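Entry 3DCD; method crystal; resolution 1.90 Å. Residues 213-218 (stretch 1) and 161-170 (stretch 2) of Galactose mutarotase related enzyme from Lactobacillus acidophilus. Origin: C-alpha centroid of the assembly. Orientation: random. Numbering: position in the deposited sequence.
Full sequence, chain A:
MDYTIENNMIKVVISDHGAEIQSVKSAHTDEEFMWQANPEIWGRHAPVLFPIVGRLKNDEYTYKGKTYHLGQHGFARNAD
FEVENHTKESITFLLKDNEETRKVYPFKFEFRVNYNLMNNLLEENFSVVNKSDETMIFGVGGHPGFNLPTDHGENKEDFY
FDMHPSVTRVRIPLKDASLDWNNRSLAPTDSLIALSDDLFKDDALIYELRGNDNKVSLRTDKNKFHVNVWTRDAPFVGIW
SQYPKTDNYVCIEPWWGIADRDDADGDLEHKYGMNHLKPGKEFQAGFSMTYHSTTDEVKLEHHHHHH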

ATOM      1  N   ASP A 213      13.554   3.091  -9.763  1.00 27.23           N
ATOM      2  CA  ASP A 213      12.980   4.098 -10.650  1.00 27.00           C
ATOM      3  C   ASP A 213      11.595   3.725 -11.103  1.00 25.24           C
ATOM      4  O   ASP A 213      11.082   4.305 -12.063  1.00 26.06           O
ATOM      5  CB  ASP A 213      13.891   4.393 -11.859  1.00 27.82           C
ATOM      6  CG  ASP A 213      14.238   3.150 -12.681  1.00 31.03           C
ATOM      7  OD1 ASP A 213      13.952   1.992 -12.265  1.00 34.10           O
ATOM      8  OD2 ASP A 213      14.829   3.347 -13.766  1.00 34.74           O
ATOM      9  N   ASN A 214      10.976   2.769 -10.411  1.00 23.09           N
ATOM     10  CA  ASN A 214       9.680   2.281 -10.844  1.00 20.26           C
ATOM     11  C   ASN A 214       8.571   3.256 -10.511  1.00 19.56           C
ATOM     12  O   ASN A 214       8.503   3.820  -9.398  1.00 18.32           O
ATOM     13  CB  ASN A 214       9.365   0.894 -10.279  1.00 19.27           C
ATOM     14  CG  ASN A 214      10.436  -0.113 -10.626  1.00 18.87           C
ATOM     15  OD1 ASN A 214      11.192  -0.560  -9.759  1.00 19.89           O
ATOM     16  ND2 ASN A 214      10.517  -0.463 -11.891  1.00 15.01           N
ATOM     17  N   LYS A 215       7.716   3.458 -11.499  1.00 19.05           N
ATOM     18  CA  LYS A 215       6.556   4.313 -11.332  1.00 20.31           C
ATOM     19  C   LYS A 215       5.367   3.637 -11.979  1.00 19.59           C
ATOM     20  O   LYS A 215       5.462   3.149 -13.101  1.00 20.54           O
ATOM     21  CB  LYS A 215       6.794   5.681 -11.974  1.00 20.73           C
ATOM     22  CG  LYS A 215       8.112   6.300 -11.546  1.00 25.75           C
ATOM     23  CD  LYS A 215       8.621   7.371 -12.527  1.00 32.12           C
ATOM     24  CE  LYS A 215       9.232   6.812 -13.854  1.00 36.48           C
ATOM     25  NZ  LYS A 215      10.632   6.251 -13.752  1.00 37.32           N
ATOM     26  N   VAL A 216       4.250   3.621 -11.277  1.00 18.53           N
ATOM     27  CA  VAL A 216       3.012   3.090 -11.830  1.00 17.74           C
ATOM     28  C   VAL A 216       2.074   4.287 -12.087  1.00 18.58           C
ATOM     29  O   VAL A 216       1.788   5.045 -11.156  1.00 17.67           O
ATOM     30  CB  VAL A 216       2.343   2.076 -10.863  1.00 17.78           C
ATOM     31  CG1 VAL A 216       1.071   1.482 -11.497  1.00 16.84           C
ATOM     32  CG2 VAL A 216       3.339   0.950 -10.451  1.00 16.24           C
ATOM     33  N   SER A 217       1.626   4.465 -13.335  1.00 18.42           N
ATOM     34  CA  SER A 217       0.741   5.586 -13.674  1.00 19.65           C
ATOM     35  C   SER A 217      -0.653   5.072 -13.910  1.00 19.61           C
ATOM     36  O   SER A 217      -0.857   4.184 -14.736  1.00 20.65           O
ATOM     37  CB  SER A 217       1.160   6.299 -14.973  1.00 19.79           C
ATOM     38  OG  SER A 217       2.441   6.869 -14.865  1.00 25.37           O
ATOM     39  N   LEU A 218      -1.599   5.676 -13.221  1.00 18.36           N
ATOM     40  CA  LEU A 218      -3.000   5.414 -13.442  1.00 17.92           C
ATOM     41  C   LEU A 218      -3.615   6.597 -14.194  1.00 17.87           C
ATOM     42  O   LEU A 218      -3.571   7.738 -13.724  1.00 15.60           O
ATOM     43  CB  LEU A 218      -3.673   5.163 -12.095  1.00 17.62           C
ATOM     44  CG  LEU A 218      -5.190   5.186 -12.058  1.00 18.27           C
ATOM     45  CD1 LEU A 218      -5.728   3.943 -12.761  1.00 18.52           C
ATOM     46  CD2 LEU A 218      -5.590   5.228 -10.575  1.00 17.02           C
TER
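Stretch 2, residues 161-170: FDMHPSVTRV

Antiparallel β-strands pair through alternating hydrogen-bonded and non-hydrogen-bonded positions, and residues 161-164 illustrate the rule against the strand that includes Lys-215 to Leu-218. The two strands run in nearly opposite directions, at 161°, with axes 4.5 Å apart at their closest. Phe-161 pairs with Leu-218 at a non-hydrogen-bonded site with CA atoms 4.5 Å apart; its CB lies 4.1 Å from Val-216 CG1, while the ring leads away, and its CA approaches Ser-217 O at 3.1 Å in a CA-H...O contact. Asp-162 then forms a hydrogen-bonded pair with Ser-217: its N donates to Ser-217 O (2.9 Å) and its O accepts from Ser-217 N (2.8 Å). Met-163, modelled as selenomethionine, faces Val-216 without backbone hydrogen bonds, with CA atoms 4.5 Å apart, the closer spacing typical of a non-hydrogen-bonded pair; its CE meets Val-216 CG2 at 4.1 Å, on the same side of the sheet as Phe-161. His-164 restores the bonded pattern, its N reaching Lys-215 O and its O receiving Lys-215 N, both at 2.8 Å, while its CB packs 3.7 Å from Lys-215 CE. The strand ends at His-164; Pro-165, joined to it by a cis peptide bond, brings CG to 3.6 Å from Asp-213 OD2. Residues 166-168 loop clear of stretch 1, after which Arg-169 reaches back, NH2 donating to Pro-165 O at 2.8 Å.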

ATOM      1  N   PHE A 161      -3.409   1.226 -16.187  1.00 16.53           N
ATOM      2  CA  PHE A 161      -2.125   1.510 -15.541  1.00 18.08           C
ATOM      3  C   PHE A 161      -0.970   1.204 -16.477  1.00 19.24           C
ATOM      4  O   PHE A 161      -1.063   0.353 -17.375  1.00 18.13           O
ATOM      5  CB  PHE A 161      -1.975   0.854 -14.153  1.00 17.87           C
ATOM      6  CG  PHE A 161      -1.881  -0.657 -14.169  1.00 18.94           C
ATOM      7  CD1 PHE A 161      -0.644  -1.286 -14.146  1.00 20.67           C
ATOM      8  CD2 PHE A 161      -3.037  -1.445 -14.185  1.00 20.58           C
ATOM      9  CE1 PHE A 161      -0.542  -2.668 -14.142  1.00 21.00           C
ATOM     10  CE2 PHE A 161      -2.953  -2.835 -14.194  1.00 18.96           C
ATOM     11  CZ  PHE A 161      -1.698  -3.448 -14.171  1.00 19.58           C
ATOM     12  N   ASP A 162       0.092   1.967 -16.286  1.00 20.79           N
ATOM     13  CA  ASP A 162       1.255   1.913 -17.118  1.00 23.43           C
ATOM     14  C   ASP A 162       2.469   1.974 -16.207  1.00 24.61           C
ATOM     15  O   ASP A 162       2.580   2.852 -15.364  1.00 24.64           O
ATOM     16  CB  ASP A 162       1.259   3.103 -18.075  1.00 24.37           C
ATOM     17  CG  ASP A 162       2.101   2.857 -19.293  1.00 28.06           C
ATOM     18  OD1 ASP A 162       2.485   1.689 -19.547  1.00 32.23           O
ATOM     19  OD2 ASP A 162       2.387   3.832 -20.012  1.00 33.51           O
HETATM   20  N   MSE A 163       3.384   1.038 -16.376  1.00 25.31           N
HETATM   21  CA  MSE A 163       4.546   0.999 -15.512  1.00 28.25           C
HETATM   22  C   MSE A 163       5.792   1.494 -16.230  1.00 26.48           C
HETATM   23  O   MSE A 163       6.028   1.166 -17.398  1.00 26.31           O
HETATM   24  CB  MSE A 163       4.735  -0.406 -14.970  1.00 27.57           C
HETATM   25  CG  MSE A 163       3.477  -0.932 -14.321  1.00 28.93           C
HETATM   26 SE   MSE A 163       3.757  -2.679 -13.512  1.00 39.95          SE
HETATM   27  CE  MSE A 163       5.161  -2.155 -12.319  1.00 32.94           C
ATOM     28  N   HIS A 164       6.563   2.325 -15.541  1.00 25.53           N
ATOM     29  CA  HIS A 164       7.837   2.794 -16.061  1.00 25.01           C
ATOM     30  C   HIS A 164       8.941   2.358 -15.086  1.00 23.63           C
ATOM     31  O   HIS A 164       8.718   2.358 -13.882  1.00 22.09           O
ATOM     32  CB  HIS A 164       7.793   4.313 -16.236  1.00 25.75           C
ATOM     33  CG  HIS A 164       6.686   4.780 -17.137  1.00 30.67           C
ATOM     34  ND1 HIS A 164       5.416   5.071 -16.675  1.00 34.44           N
ATOM     35  CD2 HIS A 164       6.654   4.978 -18.477  1.00 34.69           C
ATOM     36  CE1 HIS A 164       4.656   5.443 -17.688  1.00 36.20           C
ATOM     37  NE2 HIS A 164       5.383   5.397 -18.793  1.00 38.10           N
ATOM     38  N   PRO A 165      10.109   1.913 -15.601  1.00 23.07           N
ATOM     39  CA  PRO A 165      10.480   1.712 -17.020  1.00 22.14           C
ATOM     40  C   PRO A 165       9.561   0.697 -17.682  1.00 21.57           C
ATOM     41  O   PRO A 165       8.999  -0.152 -16.990  1.00 21.05           O
ATOM     42  CB  PRO A 165      11.892   1.112 -16.934  1.00 22.02           C
ATOM     43  CG  PRO A 165      12.394   1.457 -15.579  1.00 23.94           C
ATOM     44  CD  PRO A 165      11.191   1.520 -14.686  1.00 22.55           C
ATOM     45  N   SER A 166       9.422   0.789 -19.006  1.00 20.79           N
ATOM     46  CA  SER A 166       8.514  -0.071 -19.759  1.00 20.89           C
ATOM     47  C   SER A 166       9.237  -1.358 -20.084  1.00 20.18           C
ATOM     48  O   SER A 166       9.823  -1.506 -21.171  1.00 20.23           O
ATOM     49  CB  SER A 166       8.069   0.601 -21.063  1.00 21.37           C
ATOM     50  OG  SER A 166       7.182   1.688 -20.796  1.00 24.41           O
ATOM     51  N   VAL A 167       9.201  -2.286 -19.139  1.00 19.18           N
ATOM     52  CA  VAL A 167       9.836  -3.580 -19.328  1.00 18.71           C
ATOM     53  C   VAL A 167       8.892  -4.647 -18.850  1.00 18.58           C
ATOM     54  O   VAL A 167       8.084  -4.401 -17.940  1.00 18.71           O
ATOM     55  CB  VAL A 167      11.180  -3.698 -18.588  1.00 18.89           C
ATOM     56  CG1 VAL A 167      12.196  -2.688 -19.169  1.00 20.17           C
ATOM     57  CG2 VAL A 167      11.020  -3.507 -17.074  1.00 19.31           C
ATOM     58  N   THR A 168       8.986  -5.828 -19.461  1.00 18.25           N
ATOM     59  CA  THR A 168       8.224  -6.983 -19.013  1.00 19.70           C
ATOM     60  C   THR A 168       8.750  -7.416 -17.643  1.00 18.95           C
ATOM     61  O   THR A 168       9.972  -7.448 -17.412  1.00 19.52           O
ATOM     62  CB  THR A 168       8.313  -8.108 -20.061  1.00 19.68           C
ATOM     63  OG1 THR A 168       7.612  -7.682 -21.242  1.00 22.67           O
ATOM     64  CG2 THR A 168       7.601  -9.332 -19.573  1.00 25.13           C
ATOM     65  N   ARG A 169       7.833  -7.719 -16.729  1.00 18.83           N
ATOM     66  CA  ARG A 169       8.165  -8.057 -15.360  1.00 17.87           C
ATOM     67  C   ARG A 169       7.501  -9.364 -14.953  1.00 18.24           C
ATOM     68  O   ARG A 169       6.461  -9.746 -15.502  1.00 17.78           O
ATOM     69  CB  ARG A 169       7.697  -6.942 -14.403  1.00 18.65           C
ATOM     70  CG  ARG A 169       8.507  -5.642 -14.458  1.00 17.73           C
ATOM     71  CD  ARG A 169       7.743  -4.541 -13.699  1.00 17.96           C
ATOM     72  NE  ARG A 169       8.443  -3.248 -13.651  1.00 17.64           N
ATOM     73  CZ  ARG A 169       8.342  -2.284 -14.562  1.00 17.93           C
ATOM     74  NH1 ARG A 169       7.607  -2.446 -15.662  1.00 16.39           N
ATOM     75  NH2 ARG A 169       8.998  -1.140 -14.379  1.00 18.05           N
ATOM     76  N   VAL A 170       8.075 -10.035 -13.959  1.00 17.51           N
ATOM     77  CA  VAL A 170       7.527 -11.315 -13.511  1.00 17.50           C
ATOM     78  C   VAL A 170       6.288 -11.045 -12.666  1.00 17.54           C
ATOM     79  O   VAL A 170       6.344 -10.238 -11.731  1.00 17.85           O
ATOM     80  CB  VAL A 170       8.552 -12.114 -12.686  1.00 17.63           C
ATOM     81  CG1 VAL A 170       7.943 -13.422 -12.184  1.00 18.04           C
ATOM     82  CG2 VAL A 170       9.805 -12.401 -13.528  1.00 18.20           C
TER